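Local structure of myosin-I heavy chain (Dictyostelium discoideum, 5EJY) at residues 228-233 / 287-292; 202-205 / 211-214; 408-413 / 492-497; 178-183 / 223-228. The protein is an actin-based motor with ATPase activity involved in early phagocytosis and adhesion, represented here by a MyTH4-FERM unit of its tail. All coordinates share one frame; numbering follows the deposited sequence.

Interaction 1 of 4, residues 228-233 / 287-292; sequences NDLSQR and FVFKKK
Helix 223-233 packs on the central strand of a five-stranded sheet here, through Leu230 and Ser231 on the helix and Phe289 on strand 285-291. All three residues are buried. Leu230 and Phe289 point at each other's segment, but their side chains slide past one another in opposite directions. The CD1 branch of Leu230 does most of the touching. It lies over one face of the Phe289 ring, 3.8 Å from the ring centroid and 24° off the ring normal, which is a CH-pi contact. Its nearest ring atom is at the root of the ring, with Leu230 CD1 3.5 Å from Phe289 CG. Further out along the ring the leucine stem takes over, and Leu230 CB is 3.9 Å from Phe289 CZ. The phenylalanine reaches this place because CG is anti to the backbone N (chi1 -173°), which sends the ring out from the strand to the helix.

The helix and sheet belong to the ubiquitin-like F1 lobe of the FERM domain, a beta-grasp fold. An alanine at Phe289 removes the aromatic face under Leu230 CD1 and would probably open a gap between helix and sheet.

Ser231 meets the same ring at its edge. Its OG lies in the ring plane, 3.6 Å from Phe289 CZ. That oxygen is hydrogen-bonded to Ser227 O in its own helix and to Asn243 ND2, so its polar needs are met away from the ring. Phe245 and Met236 pack against Phe289 too, and Leu230 also touches Ile205 on the neighbouring strand.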
loop_
_atom_site.group_PDB
_atom_site.type_symbol
_atom_site.label_atom_id
_atom_site.label_comp_id
_atom_site.label_asym_id
_atom_site.label_seq_id
_atom_site.Cartn_x
_atom_site.Cartn_y
_atom_site.Cartn_z
ATOM N N ASN A 228 -6.779 1.359 -9.725
ATOM C CA ASN A 228 -7.694 1.146 -10.849
ATOM C C ASN A 228 -9.110 0.849 -10.371
ATOM O O ASN A 228 -10.096 1.344 -10.931
ATOM C CB ASN A 228 -7.226 -0.019 -11.724
ATOM C CG ASN A 228 -5.930 0.268 -12.459
ATOM O OD1 ASN A 228 -5.504 1.420 -12.592
ATOM N ND2 ASN A 228 -5.302 -0.787 -12.959
ATOM N N ASP A 229 -9.205 -0.004 -9.358
ATOM C CA ASP A 229 -10.497 -0.381 -8.777
ATOM C C ASP A 229 -11.230 0.854 -8.251
ATOM O O ASP A 229 -12.410 1.059 -8.538
ATOM C CB ASP A 229 -10.263 -1.391 -7.649
ATOM C CG ASP A 229 -11.531 -2.089 -7.193
ATOM O OD1 ASP A 229 -12.564 -2.071 -7.911
ATOM O OD2 ASP A 229 -11.473 -2.685 -6.102
ATOM N N LEU A 230 -10.537 1.678 -7.471
ATOM C CA LEU A 230 -11.165 2.876 -6.920
ATOM C C LEU A 230 -11.549 3.868 -8.022
ATOM O O LEU A 230 -12.587 4.510 -7.943
ATOM C CB LEU A 230 -10.252 3.579 -5.910
ATOM C CG LEU A 230 -10.691 3.511 -4.450
ATOM C CD1 LEU A 230 -9.929 4.566 -3.644
ATOM C CD2 LEU A 230 -12.211 3.692 -4.305
ATOM N N SER A 231 -10.708 3.991 -9.043
ATOM C CA SER A 231 -11.037 4.860 -10.169
ATOM C C SER A 231 -12.348 4.394 -10.809
ATOM O O SER A 231 -13.288 5.172 -10.978
ATOM C CB SER A 231 -9.908 4.838 -11.201
ATOM O OG SER A 231 -8.698 5.334 -10.633
ATOM N N GLN A 232 -12.409 3.113 -11.149
ATOM C CA GLN A 232 -13.606 2.574 -11.798
ATOM C C GLN A 232 -14.842 2.767 -10.915
ATOM O O GLN A 232 -15.902 3.195 -11.388
ATOM C CB GLN A 232 -13.395 1.098 -12.148
ATOM C CG GLN A 232 -14.636 0.432 -12.746
ATOM C CD GLN A 232 -14.346 -0.962 -13.292
ATOM O OE1 GLN A 232 -13.367 -1.604 -12.907
ATOM N NE2 GLN A 232 -15.195 -1.428 -14.201
ATOM N N ARG A 233 -14.698 2.482 -9.625
ATOM C CA ARG A 233 -15.810 2.605 -8.695
ATOM C C ARG A 233 -16.268 4.051 -8.451
ATOM O O ARG A 233 -17.421 4.282 -8.089
ATOM C CB ARG A 233 -15.479 1.909 -7.372
ATOM C CG ARG A 233 -15.249 0.406 -7.529
ATOM C CD ARG A 233 -14.722 -0.189 -6.243
ATOM N NE ARG A 233 -15.692 0.002 -5.180
ATOM C CZ ARG A 233 -16.739 -0.795 -4.982
ATOM N NH1 ARG A 233 -16.931 -1.857 -5.762
ATOM N NH2 ARG A 233 -17.588 -0.529 -3.998
ATOM N N PHE A 287 -5.217 5.196 4.415
ATOM C CA PHE A 287 -4.877 5.176 3.004
ATOM C C PHE A 287 -5.571 6.395 2.419
ATOM O O PHE A 287 -6.702 6.711 2.806
ATOM C CB PHE A 287 -5.445 3.938 2.305
ATOM C CG PHE A 287 -4.743 2.647 2.633
ATOM C CD1 PHE A 287 -3.457 2.403 2.173
ATOM C CD2 PHE A 287 -5.408 1.643 3.332
ATOM C CE1 PHE A 287 -2.822 1.195 2.449
ATOM C CE2 PHE A 287 -4.780 0.446 3.610
ATOM C CZ PHE A 287 -3.477 0.229 3.164
ATOM N N VAL A 288 -4.928 7.064 1.474
ATOM C CA VAL A 288 -5.564 8.191 0.806
ATOM C C VAL A 288 -5.433 8.064 -0.710
ATOM O O VAL A 288 -4.356 7.734 -1.227
ATOM C CB VAL A 288 -4.936 9.534 1.252
ATOM C CG1 VAL A 288 -5.726 10.701 0.676
ATOM C CG2 VAL A 288 -4.896 9.620 2.780
ATOM N N PHE A 289 -6.539 8.324 -1.405
ATOM C CA PHE A 289 -6.611 8.266 -2.869
ATOM C C PHE A 289 -6.410 9.689 -3.414
ATOM O O PHE A 289 -7.296 10.531 -3.271
ATOM C CB PHE A 289 -8.000 7.722 -3.242
ATOM C CG PHE A 289 -8.212 7.440 -4.714
ATOM C CD1 PHE A 289 -7.289 6.720 -5.458
ATOM C CD2 PHE A 289 -9.387 7.844 -5.331
ATOM C CE1 PHE A 289 -7.524 6.430 -6.814
ATOM C CE2 PHE A 289 -9.639 7.549 -6.685
ATOM C CZ PHE A 289 -8.706 6.847 -7.421
ATOM N N LYS A 290 -5.241 9.965 -4.004
ATOM C CA LYS A 290 -4.872 11.323 -4.415
ATOM C C LYS A 290 -4.366 11.338 -5.840
ATOM O O LYS A 290 -3.919 10.315 -6.346
ATOM C CB LYS A 290 -3.690 11.843 -3.571
ATOM C CG LYS A 290 -3.948 12.082 -2.112
ATOM C CD LYS A 290 -2.714 12.783 -1.534
ATOM C CE LYS A 290 -2.125 13.748 -2.579
ATOM N NZ LYS A 290 -0.879 14.477 -2.150
ATOM N N LYS A 291 -4.316 12.525 -6.443
ATOM C CA LYS A 291 -3.777 12.634 -7.792
ATOM C C LYS A 291 -2.280 12.852 -7.742
ATOM O O LYS A 291 -1.810 13.847 -7.180
ATOM C CB LYS A 291 -4.437 13.759 -8.589
ATOM C CG LYS A 291 -4.012 13.746 -10.053
ATOM C CD LYS A 291 -4.873 14.670 -10.907
ATOM C CE LYS A 291 -4.451 14.596 -12.361
ATOM N NZ LYS A 291 -5.421 15.283 -13.259
ATOM N N LYS A 292 -1.541 11.926 -8.342
ATOM C CA LYS A 292 -0.080 11.960 -8.290
ATOM C C LYS A 292 0.516 12.572 -9.555
ATOM O O LYS A 292 1.466 13.371 -9.502
ATOM C CB LYS A 292 0.464 10.533 -8.128
ATOM C CG LYS A 292 2.007 10.432 -8.075
ATOM C CD LYS A 292 2.428 8.975 -7.823
ATOM C CE LYS A 292 3.951 8.806 -7.821
ATOM N NZ LYS A 292 4.270 7.357 -7.605
#

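Interaction 2 of 4, residues 202-205 / 211-214; sequences FVRI and SLKG
A chi1 of -175° at Phe202 sets CG anti to the backbone N and turns the ring across to Gly214 on the partner strand. Phe202 CZ stands 3.5 Å from Gly214 CA. A side chain on Gly214 would run into the end of the Phe202 ring, so the glycine makes room for it. The same ring serves Arg204, two residues on. Phe202 CE2 lies over the centre of one face of the Arg204 guanidinium, 4.0 Å above its plane.

Strands 201-207 and 212-217 form the beta hairpin that opens the ubiquitin-like F1 lobe, and 212-217 is an outer strand of its sheet. The short segments run antiparallel, at 153°. Ile205 and Lys213 are the hydrogen-bonded pair. Ile205 N donates to Lys213 O at 2.7 Å with an angle of 173° at the hydrogen, and it arrives in the carbonyl plane. Lys213 N returns the bond to Ile205 O at 2.8 Å, tilted from the plane of that second carbonyl, of Ile205. Arg204 and Gly214 form the next, non-hydrogen-bonded pair.

Beside the backbone bonds, Leu212 crosses Arg204 at a slant, and Leu212 CD1 comes within 3.3 Å of Arg204 CB. That is tight packing for two carbons. Ile205 and Lys213 lie on the other face of the sheet, where Lys213 touches Leu230 of helix 223-233. Lys213 bends at its second torsion and ends in a weak bond from NZ to Ser211 OG, which is also bonded to Asp209.

Two nearly straight backbone bonds set the pairing of the strands, while the side chains add mostly apolar contact around them.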
loop_
_atom_site.group_PDB
_atom_site.type_symbol
_atom_site.label_atom_id
_atom_site.label_comp_id
_atom_site.label_asym_id
_atom_site.label_seq_id
_atom_site.Cartn_x
_atom_site.Cartn_y
_atom_site.Cartn_z
ATOM N N PHE A 202 -10.939 -6.282 4.067
ATOM C CA PHE A 202 -11.625 -5.021 3.799
ATOM C C PHE A 202 -10.752 -3.841 4.236
ATOM O O PHE A 202 -10.315 -3.779 5.388
ATOM C CB PHE A 202 -12.985 -4.969 4.518
ATOM C CG PHE A 202 -13.785 -3.739 4.193
ATOM C CD1 PHE A 202 -14.312 -3.560 2.922
ATOM C CD2 PHE A 202 -13.995 -2.756 5.150
ATOM C CE1 PHE A 202 -15.048 -2.425 2.613
ATOM C CE2 PHE A 202 -14.726 -1.625 4.849
ATOM C CZ PHE A 202 -15.249 -1.456 3.581
ATOM N N VAL A 203 -10.454 -2.932 3.312
ATOM C CA VAL A 203 -9.705 -1.727 3.665
ATOM C C VAL A 203 -10.517 -0.490 3.347
ATOM O O VAL A 203 -11.298 -0.478 2.404
ATOM C CB VAL A 203 -8.327 -1.614 2.948
ATOM C CG1 VAL A 203 -7.411 -2.741 3.377
ATOM C CG2 VAL A 203 -8.492 -1.592 1.430
ATOM N N ARG A 204 -10.315 0.551 4.146
ATOM C CA ARG A 204 -10.982 1.817 3.943
ATOM C C ARG A 204 -10.012 2.814 3.343
ATOM O O ARG A 204 -8.905 2.996 3.856
ATOM C CB ARG A 204 -11.501 2.330 5.283
ATOM C CG ARG A 204 -12.582 1.434 5.894
ATOM C CD ARG A 204 -12.565 1.526 7.431
ATOM N NE ARG A 204 -13.382 0.487 8.057
ATOM C CZ ARG A 204 -14.697 0.578 8.214
ATOM N NH1 ARG A 204 -15.336 1.657 7.785
ATOM N NH2 ARG A 204 -15.373 -0.405 8.796
ATOM N N ILE A 205 -10.412 3.447 2.248
ATOM C CA ILE A 205 -9.555 4.444 1.603
ATOM C C ILE A 205 -10.222 5.817 1.680
ATOM O O ILE A 205 -11.374 5.977 1.276
ATOM C CB ILE A 205 -9.332 4.129 0.115
ATOM C CG1 ILE A 205 -9.039 2.634 -0.122
ATOM C CG2 ILE A 205 -8.255 5.032 -0.472
ATOM C CD1 ILE A 205 -7.726 2.165 0.421
ATOM N N SER A 211 -14.363 11.764 2.057
ATOM C CA SER A 211 -15.272 10.615 2.051
ATOM C C SER A 211 -14.516 9.295 2.186
ATOM O O SER A 211 -13.332 9.193 1.847
ATOM C CB SER A 211 -16.154 10.597 0.799
ATOM O OG SER A 211 -15.402 10.318 -0.370
ATOM N N LEU A 212 -15.224 8.284 2.673
ATOM C CA LEU A 212 -14.631 6.996 2.966
ATOM C C LEU A 212 -15.068 5.937 1.954
ATOM O O LEU A 212 -16.249 5.638 1.851
ATOM C CB LEU A 212 -15.057 6.563 4.364
ATOM C CG LEU A 212 -13.872 6.082 5.182
ATOM C CD1 LEU A 212 -13.102 5.074 4.355
ATOM C CD2 LEU A 212 -13.005 7.274 5.567
ATOM N N LYS A 213 -14.111 5.381 1.214
ATOM C CA LYS A 213 -14.402 4.339 0.232
ATOM C C LYS A 213 -13.941 2.974 0.747
ATOM O O LYS A 213 -12.908 2.870 1.379
ATOM C CB LYS A 213 -13.685 4.621 -1.084
ATOM C CG LYS A 213 -13.744 6.059 -1.557
ATOM C CD LYS A 213 -15.149 6.546 -1.737
ATOM C CE LYS A 213 -15.127 7.965 -2.302
ATOM N NZ LYS A 213 -16.497 8.518 -2.508
ATOM N N GLY A 214 -14.711 1.927 0.492
ATOM C CA GLY A 214 -14.304 0.599 0.918
ATOM C C GLY A 214 -13.797 -0.218 -0.259
ATOM O O GLY A 214 -14.331 -0.099 -1.348
#

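Interaction 3 of 4, residues 408-413 / 492-497; sequences NCSLVV and KEYSLY
Ser410 and Tyr494 tie the first strand of the FERM domain's C-terminal F3 lobe to helix 484-499. The lobe has the PH-like fold, with beta sheets and a helix at the C-terminal end. Along segment 408-413, Asn408 comes first, in the loop before the strand. Its backbone N is hydrogen-bonded to Tyr314 OH of helix 304-322. Cys409 follows and turns its side chain away from helix segment 492-497, against the neighbouring strand 426-432. Ser410 begins strand 410-415 and points toward that segment. Its OG is anti to the carbonyl carbon (chi1 -48°), which brings it to the tyrosine hydroxyl. Beyond it, Leu411 packs on Ala430 and Tyr327, and Val412 touches Leu490 on helix 484-499, as Ser410 also does.

The direct link to 492-497 is thus made by one pair of hydroxyls. Tyr494 OH donates to Ser410 OG over 2.6 Å, a short bond between two buried groups. Ser410 OG in turn is hydrogen-bonded to Lys292 O, and Tyr494 OH is also bonded to Phe294 N. The bonds form a short relay: Phe294 N, Tyr494 OH, Ser410 OG, Lys292 O. Both hydroxyls therefore have two partners, which should fix their rotation. The relay also holds the chain just after strand 285-291 of the F1 lobe against the F3 lobe.

The tyrosine reaches across from its helix at full length, and the backbones stay well apart, with Ser410 CA 10.1 Å from Tyr494 CA. Ser410 OG lies in the plane of the ring, at its edge, where it is 3.4 Å from Tyr494 CE2.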
loop_
_atom_site.group_PDB
_atom_site.type_symbol
_atom_site.label_atom_id
_atom_site.label_comp_id
_atom_site.label_asym_id
_atom_site.label_seq_id
_atom_site.Cartn_x
_atom_site.Cartn_y
_atom_site.Cartn_z
ATOM N N ASN A 408 -1.918 21.850 -11.138
ATOM C CA ASN A 408 -1.558 20.879 -12.170
ATOM C C ASN A 408 -0.098 20.419 -12.115
ATOM O O ASN A 408 0.485 20.034 -13.125
ATOM C CB ASN A 408 -1.911 21.429 -13.546
ATOM C CG ASN A 408 -3.379 21.796 -13.652
ATOM O OD1 ASN A 408 -4.252 20.992 -13.318
ATOM N ND2 ASN A 408 -3.659 23.019 -14.083
ATOM N N CYS A 409 0.472 20.440 -10.915
ATOM C CA CYS A 409 1.838 19.974 -10.692
ATOM C C CYS A 409 1.875 18.912 -9.600
ATOM O O CYS A 409 1.140 19.010 -8.622
ATOM C CB CYS A 409 2.723 21.136 -10.220
ATOM S SG CYS A 409 3.007 22.430 -11.442
ATOM N N SER A 410 2.771 17.942 -9.743
ATOM C CA SER A 410 3.057 16.994 -8.669
ATOM C C SER A 410 4.026 17.685 -7.710
ATOM O O SER A 410 5.102 18.112 -8.121
ATOM C CB SER A 410 3.702 15.725 -9.235
ATOM O OG SER A 410 2.985 15.228 -10.364
ATOM N N LEU A 411 3.651 17.783 -6.441
ATOM C CA LEU A 411 4.368 18.627 -5.494
ATOM C C LEU A 411 5.237 17.808 -4.552
ATOM O O LEU A 411 4.815 16.759 -4.055
ATOM C CB LEU A 411 3.378 19.455 -4.677
ATOM C CG LEU A 411 2.433 20.352 -5.477
ATOM C CD1 LEU A 411 1.569 21.169 -4.540
ATOM C CD2 LEU A 411 3.234 21.248 -6.431
ATOM N N VAL A 412 6.448 18.302 -4.300
ATOM C CA VAL A 412 7.377 17.652 -3.383
ATOM C C VAL A 412 8.103 18.716 -2.558
ATOM O O VAL A 412 8.735 19.616 -3.117
ATOM C CB VAL A 412 8.436 16.814 -4.137
ATOM C CG1 VAL A 412 9.358 16.099 -3.148
ATOM C CG2 VAL A 412 7.767 15.807 -5.076
ATOM N N VAL A 413 8.013 18.613 -1.238
ATOM C CA VAL A 413 8.704 19.549 -0.344
ATOM C C VAL A 413 10.162 19.122 -0.187
ATOM O O VAL A 413 10.445 17.974 0.171
ATOM C CB VAL A 413 8.033 19.605 1.045
ATOM C CG1 VAL A 413 8.814 20.522 2.000
ATOM C CG2 VAL A 413 6.587 20.059 0.923
ATOM N N LYS A 492 10.763 9.382 -13.052
ATOM C CA LYS A 492 10.686 8.261 -13.982
ATOM C C LYS A 492 9.367 8.205 -14.764
ATOM O O LYS A 492 9.370 7.926 -15.966
ATOM C CB LYS A 492 10.936 6.942 -13.244
ATOM C CG LYS A 492 12.361 6.842 -12.689
ATOM C CD LYS A 492 12.619 5.494 -12.043
ATOM C CE LYS A 492 14.105 5.162 -12.030
ATOM N NZ LYS A 492 14.875 6.070 -11.153
ATOM N N GLU A 493 8.244 8.458 -14.092
ATOM C CA GLU A 493 6.945 8.392 -14.757
ATOM C C GLU A 493 6.701 9.529 -15.757
ATOM O O GLU A 493 6.148 9.306 -16.836
ATOM C CB GLU A 493 5.812 8.356 -13.728
ATOM C CG GLU A 493 5.837 7.134 -12.833
ATOM C CD GLU A 493 5.204 5.921 -13.493
ATOM O OE1 GLU A 493 5.040 5.927 -14.734
ATOM O OE2 GLU A 493 4.857 4.969 -12.764
ATOM N N TYR A 494 7.078 10.753 -15.402
ATOM C CA TYR A 494 6.961 11.839 -16.377
ATOM C C TYR A 494 7.880 11.571 -17.566
ATOM O O TYR A 494 7.489 11.778 -18.714
ATOM C CB TYR A 494 7.266 13.204 -15.762
ATOM C CG TYR A 494 6.089 13.789 -15.024
ATOM C CD1 TYR A 494 4.925 14.152 -15.703
ATOM C CD2 TYR A 494 6.130 13.961 -13.651
ATOM C CE1 TYR A 494 3.831 14.680 -15.021
ATOM C CE2 TYR A 494 5.051 14.489 -12.966
ATOM C CZ TYR A 494 3.908 14.842 -13.653
ATOM O OH TYR A 494 2.859 15.370 -12.953
ATOM N N SER A 495 9.087 11.084 -17.293
ATOM C CA SER A 495 10.042 10.814 -18.367
ATOM C C SER A 495 9.503 9.770 -19.347
ATOM O O SER A 495 9.570 9.956 -20.563
ATOM C CB SER A 495 11.395 10.387 -17.807
ATOM O OG SER A 495 11.981 11.452 -17.065
ATOM N N LEU A 496 8.952 8.685 -18.807
ATOM C CA LEU A 496 8.395 7.613 -19.624
ATOM C C LEU A 496 7.208 8.113 -20.442
ATOM O O LEU A 496 7.131 7.876 -21.646
ATOM C CB LEU A 496 7.969 6.438 -18.740
ATOM C CG LEU A 496 7.285 5.252 -19.421
ATOM C CD1 LEU A 496 8.257 4.539 -20.345
ATOM C CD2 LEU A 496 6.732 4.291 -18.379
ATOM N N TYR A 497 6.278 8.799 -19.780
ATOM C CA TYR A 497 5.148 9.395 -20.471
ATOM C C TYR A 497 5.619 10.236 -21.651
ATOM O O TYR A 497 5.150 10.050 -22.772
ATOM C CB TYR A 497 4.313 10.250 -19.521
ATOM C CG TYR A 497 3.193 11.007 -20.195
ATOM C CD1 TYR A 497 2.025 10.360 -20.589
ATOM C CD2 TYR A 497 3.294 12.370 -20.427
ATOM C CE1 TYR A 497 1.001 11.057 -21.202
ATOM C CE2 TYR A 497 2.272 13.073 -21.034
ATOM C CZ TYR A 497 1.131 12.412 -21.423
ATOM O OH TYR A 497 0.110 13.117 -22.024
#

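Interaction 4 of 4, residues 178-183 / 223-228; sequences TLNGAR and CQESSN
One direct hydrogen bond joins Asn180 to Glu225. Asn180 ND2 donates to Glu225 OE2 at 3.1 Å, with an angle of 165° at the hydrogen. The oxygen lies close to the amide plane of Asn180, but the nitrogen comes from above the carboxylate plane, 46° out of it. The two flat groups are strongly turned, with their planes 70° apart. Glu225 reaches over with its chain extended beyond CG. Asn180 ND2 also donates to Ala220 O.

A water gives a second, indirect link. It donates to Asn180 OD1 at 2.7 Å and, in a weak bond, to Glu225 OE2 at 3.3 Å.

Asn180 ends helix 161-180 of the MyTH4 domain, and Gly181 leaves the helix with positive phi. Glu225 lies in the first turn of helix 223-233 in the ubiquitin-like F1 lobe. The contact thus bridges the MyTH4 and FERM parts at the surface.

Charge adds to the amide link: Glu225 OE2 forms a salt bridge with Arg176, one turn back on the MyTH4 helix. An alanine in place of Asn180 takes away the amide donor of Ala220 O and the water's acceptor, and would probably leave Glu225 held across the interface mainly by Arg176.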
loop_
_atom_site.group_PDB
_atom_site.type_symbol
_atom_site.label_atom_id
_atom_site.label_comp_id
_atom_site.label_asym_id
_atom_site.label_seq_id
_atom_site.Cartn_x
_atom_site.Cartn_y
_atom_site.Cartn_z
ATOM N N THR A 178 2.166 -15.138 -8.212
ATOM C CA THR A 178 2.973 -15.381 -9.404
ATOM C C THR A 178 2.771 -14.220 -10.372
ATOM O O THR A 178 3.700 -13.774 -11.040
ATOM C CB THR A 178 2.591 -16.711 -10.090
ATOM O OG1 THR A 178 2.724 -17.784 -9.147
ATOM C CG2 THR A 178 3.494 -16.978 -11.292
ATOM N N LEU A 179 1.544 -13.719 -10.428
ATOM C CA LEU A 179 1.235 -12.571 -11.267
ATOM C C LEU A 179 1.830 -11.282 -10.701
ATOM O O LEU A 179 2.447 -10.502 -11.427
ATOM C CB LEU A 179 -0.277 -12.423 -11.418
ATOM C CG LEU A 179 -0.730 -11.160 -12.147
ATOM C CD1 LEU A 179 -0.347 -11.234 -13.614
ATOM C CD2 LEU A 179 -2.226 -10.968 -11.991
ATOM N N ASN A 180 1.660 -11.067 -9.402
ATOM C CA ASN A 180 1.951 -9.754 -8.816
ATOM C C ASN A 180 3.300 -9.606 -8.134
ATOM O O ASN A 180 3.666 -8.503 -7.715
ATOM C CB ASN A 180 0.825 -9.338 -7.865
ATOM C CG ASN A 180 -0.422 -8.932 -8.610
ATOM O OD1 ASN A 180 -0.373 -8.733 -9.825
ATOM N ND2 ASN A 180 -1.548 -8.806 -7.896
ATOM N N GLY A 181 4.042 -10.703 -8.020
ATOM C CA GLY A 181 5.377 -10.637 -7.456
ATOM C C GLY A 181 5.360 -10.780 -5.948
ATOM O O GLY A 181 4.303 -10.714 -5.315
ATOM N N ALA A 182 6.541 -10.970 -5.375
ATOM C CA ALA A 182 6.706 -11.199 -3.946
ATOM C C ALA A 182 6.231 -10.032 -3.100
ATOM O O ALA A 182 6.282 -8.871 -3.525
ATOM C CB ALA A 182 8.176 -11.482 -3.632
ATOM N N ARG A 183 5.790 -10.351 -1.889
ATOM C CA ARG A 183 5.502 -9.332 -0.886
ATOM C C ARG A 183 6.699 -9.124 0.031
ATOM O O ARG A 183 7.702 -9.858 -0.029
ATOM C CB ARG A 183 4.270 -9.719 -0.057
ATOM C CG ARG A 183 4.499 -10.875 0.903
ATOM C CD ARG A 183 3.182 -11.275 1.570
ATOM N NE ARG A 183 2.623 -10.157 2.331
ATOM C CZ ARG A 183 1.406 -10.143 2.862
ATOM N NH1 ARG A 183 0.585 -11.184 2.682
ATOM N NH2 ARG A 183 0.999 -9.075 3.557
ATOM N N CYS A 223 -0.923 -1.736 -5.250
ATOM C CA CYS A 223 -1.381 -0.358 -5.283
ATOM C C CYS A 223 -2.039 -0.039 -6.632
ATOM O O CYS A 223 -3.069 0.626 -6.702
ATOM C CB CYS A 223 -0.206 0.580 -5.010
ATOM S SG CYS A 223 -0.721 2.293 -4.886
ATOM N N GLN A 224 -1.439 -0.519 -7.713
ATOM C CA GLN A 224 -1.996 -0.272 -9.036
ATOM C C GLN A 224 -3.381 -0.902 -9.241
ATOM O O GLN A 224 -4.286 -0.258 -9.774
ATOM C CB GLN A 224 -1.010 -0.709 -10.122
ATOM C CG GLN A 224 -1.475 -0.437 -11.537
ATOM C CD GLN A 224 -0.370 -0.677 -12.566
ATOM O OE1 GLN A 224 0.788 -0.857 -12.213
ATOM N NE2 GLN A 224 -0.734 -0.671 -13.840
ATOM N N GLU A 225 -3.563 -2.151 -8.809
ATOM C CA GLU A 225 -4.881 -2.789 -8.913
ATOM C C GLU A 225 -5.923 -2.011 -8.141
ATOM O O GLU A 225 -7.030 -1.768 -8.625
ATOM C CB GLU A 225 -4.846 -4.228 -8.378
ATOM C CG GLU A 225 -4.210 -5.210 -9.318
ATOM C CD GLU A 225 -4.068 -6.594 -8.715
ATOM O OE1 GLU A 225 -4.111 -6.735 -7.469
ATOM O OE2 GLU A 225 -3.906 -7.545 -9.505
ATOM N N SER A 226 -5.574 -1.634 -6.921
ATOM C CA SER A 226 -6.524 -0.931 -6.066
ATOM C C SER A 226 -6.817 0.492 -6.534
ATOM O O SER A 226 -7.939 0.986 -6.372
ATOM C CB SER A 226 -6.034 -0.911 -4.625
ATOM O OG SER A 226 -6.420 -2.106 -3.980
ATOM N N SER A 227 -5.809 1.143 -7.107
ATOM C CA SER A 227 -5.995 2.468 -7.688
ATOM C C SER A 227 -6.932 2.397 -8.901
ATOM O O SER A 227 -7.779 3.267 -9.077
ATOM C CB SER A 227 -4.652 3.084 -8.083
ATOM O OG SER A 227 -3.842 3.265 -6.936
ATOM N N ASN A 228 -6.779 1.359 -9.725
ATOM C CA ASN A 228 -7.694 1.146 -10.849
ATOM C C ASN A 228 -9.110 0.849 -10.371
ATOM O O ASN A 228 -10.096 1.344 -10.931
ATOM C CB ASN A 228 -7.226 -0.019 -11.724
ATOM C CG ASN A 228 -5.930 0.268 -12.459
ATOM O OD1 ASN A 228 -5.504 1.420 -12.592
ATOM N ND2 ASN A 228 -5.302 -0.787 -12.959
HETATM O O HOH W 1 -1.407 -7.017 -11.658
#

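Interactions 1 and 2 lie within the ubiquitin-like F1 lobe, interaction 4 joins that lobe to the MyTH4 domain, and interaction 3 lies in the F3 lobe. Interactions 1 and 4 both use helix 223-233 and share Asn228; their centres are 14 Å apart. Interactions 1 and 2 reach adjacent strands of one sheet, with centres 10 Å apart. Along the chain, interaction 2 falls between the two segments of interaction 4. Interaction 1 follows, then interaction 3, about 17 Å from it between centres. The two contacts meet where Lys292 follows strand 285-291. One path of contacts therefore runs from MyTH4 through F1 to F3, consistent with the MyTH4 domain and FERM lobes being held together as one unit.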